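PDB 6KUN: 2-oxoglutarate-dependent dioxygenase DAO from Oryza sativa subsp. indica, which probably catalyses the iron- and 2-oxoglutarate-dependent oxidation of the plant hormone indole-3-acetic acid to inactive 2-oxoindole-3-acetic acid. Local coordinates for residues S138-H142 and P260-V264. Numbering follows the deposited sequence.
Sequences SLGLH and PGELV
L139 and L141 face L263 and E262 across a separation that side chains bridge: the L139 and L263 CA atoms are 7.6 Å apart, and L139 O also comes near L263 CD1. The Schellman motif that ends helix 111-138 has G140, at positive phi (71°), as its C' residue, and 138-142 leads out of it so that the leucines before and after the glycine both point at the other loop. Residues 261-263 form a short 3-10 turn within 260-264, and L263 N bonds P260 O at 3.2 Å.

L141 does most of the work. Its CG stands anti to its own carbonyl carbon (chi1 -61°), which carries the isobutyl fork out to meet L263 tip to tip; both L141 methyls, CD1 and CD2, lie 3.8 Å from L263 CD2. The same L141 CD1 rests on P260 CG at 4.0 Å, the two side chains crossing at roughly a right angle, while L141 CD2 brushes the carboxylate of E262 at the margin. The other L263 methyl, CD1, serves L139, sitting 3.9 Å from L139 CB. W222 of helix 217-222 also touches L139, L141 and P260.

With alanine in place of L141, L263 CD2 and the P260 ring would probably lose the methyls they rest on, opening a gap next to W222. The contact between the two segments is apolar packing, without hydrogen bonds or salt bridges, and it joins the loop that follows helix 111-138 to the loop between strands 256-257 and 275-276, well away from the iron and auxin sites.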
loop_
_atom_site.group_PDB
_atom_site.type_symbol
_atom_site.label_atom_id
_atom_site.label_comp_id
_atom_site.label_asym_id
_atom_site.label_seq_id
_atom_site.Cartn_x
_atom_site.Cartn_y
_atom_site.Cartn_z
ATOM N N SER B 138 7.680 -30.841 -2.683
ATOM C CA SER B 138 6.618 -31.195 -3.616
ATOM C C SER B 138 7.080 -32.194 -4.680
ATOM O O SER B 138 6.245 -32.802 -5.349
ATOM C CB SER B 138 6.054 -29.939 -4.267
ATOM O OG SER B 138 6.845 -29.492 -5.347
ATOM N N LEU B 139 8.379 -32.361 -4.861
ATOM C CA LEU B 139 8.943 -33.353 -5.762
ATOM C C LEU B 139 9.447 -34.570 -5.019
ATOM O O LEU B 139 10.271 -35.330 -5.568
ATOM C CB LEU B 139 10.092 -32.741 -6.550
ATOM C CG LEU B 139 9.765 -31.498 -7.380
ATOM C CD1 LEU B 139 11.025 -30.818 -7.905
ATOM C CD2 LEU B 139 8.833 -31.873 -8.511
ATOM N N GLY B 140 8.963 -34.766 -3.785
ATOM C CA GLY B 140 9.377 -35.884 -2.943
ATOM C C GLY B 140 10.786 -35.784 -2.402
ATOM O O GLY B 140 11.355 -36.789 -1.952
ATOM N N LEU B 141 11.377 -34.599 -2.432
ATOM C CA LEU B 141 12.762 -34.412 -2.012
ATOM C C LEU B 141 12.785 -33.810 -0.615
ATOM O O LEU B 141 12.213 -32.733 -0.385
ATOM C CB LEU B 141 13.517 -33.489 -2.962
ATOM C CG LEU B 141 13.676 -33.879 -4.424
ATOM C CD1 LEU B 141 14.301 -32.714 -5.167
ATOM C CD2 LEU B 141 14.543 -35.114 -4.556
ATOM N N HIS B 142 13.469 -34.481 0.302
ATOM C CA HIS B 142 13.701 -33.952 1.638
ATOM C C HIS B 142 15.192 -34.022 1.922
ATOM O O HIS B 142 15.968 -34.598 1.158
ATOM C CB HIS B 142 12.856 -34.706 2.659
ATOM C CG HIS B 142 11.396 -34.711 2.321
ATOM N ND1 HIS B 142 10.785 -35.766 1.681
ATOM C CD2 HIS B 142 10.443 -33.765 2.483
ATOM C CE1 HIS B 142 9.512 -35.479 1.487
ATOM N NE2 HIS B 142 9.279 -34.270 1.966
ATOM N N PRO B 260 18.850 -33.901 -8.896
ATOM C CA PRO B 260 18.915 -35.065 -7.998
ATOM C C PRO B 260 18.439 -36.345 -8.677
ATOM O O PRO B 260 17.548 -36.334 -9.533
ATOM C CB PRO B 260 17.988 -34.658 -6.839
ATOM C CG PRO B 260 17.888 -33.109 -6.934
ATOM C CD PRO B 260 17.977 -32.814 -8.384
ATOM N N GLY B 261 19.015 -37.466 -8.256
ATOM C CA GLY B 261 18.598 -38.768 -8.762
ATOM C C GLY B 261 17.102 -39.029 -8.894
ATOM O O GLY B 261 16.658 -39.576 -9.916
ATOM N N GLU B 262 16.289 -38.655 -7.903
ATOM C CA GLU B 262 14.916 -39.127 -7.869
ATOM C C GLU B 262 14.005 -38.436 -8.887
ATOM O O GLU B 262 12.835 -38.836 -9.021
ATOM C CB GLU B 262 14.301 -38.953 -6.472
ATOM C CG GLU B 262 15.015 -39.708 -5.360
ATOM C CD GLU B 262 16.132 -38.893 -4.702
ATOM O OE1 GLU B 262 16.924 -38.237 -5.428
ATOM O OE2 GLU B 262 16.205 -38.918 -3.456
ATOM N N LEU B 263 14.507 -37.435 -9.615
ATOM C CA LEU B 263 13.708 -36.755 -10.628
ATOM C C LEU B 263 13.949 -37.286 -12.041
ATOM O O LEU B 263 13.276 -36.824 -12.981
ATOM C CB LEU B 263 13.975 -35.249 -10.614
ATOM C CG LEU B 263 13.741 -34.529 -9.286
ATOM C CD1 LEU B 263 12.439 -34.959 -8.667
ATOM C CD2 LEU B 263 14.890 -34.786 -8.341
ATOM N N VAL B 264 14.894 -38.217 -12.217
ATOM C CA VAL B 264 15.122 -38.899 -13.492
ATOM C C VAL B 264 14.626 -40.338 -13.369
ATOM O O VAL B 264 15.122 -41.107 -12.535
ATOM C CB VAL B 264 16.602 -38.870 -13.916
ATOM C CG1 VAL B 264 17.520 -39.050 -12.709
ATOM C CG2 VAL B 264 16.857 -39.964 -14.993
#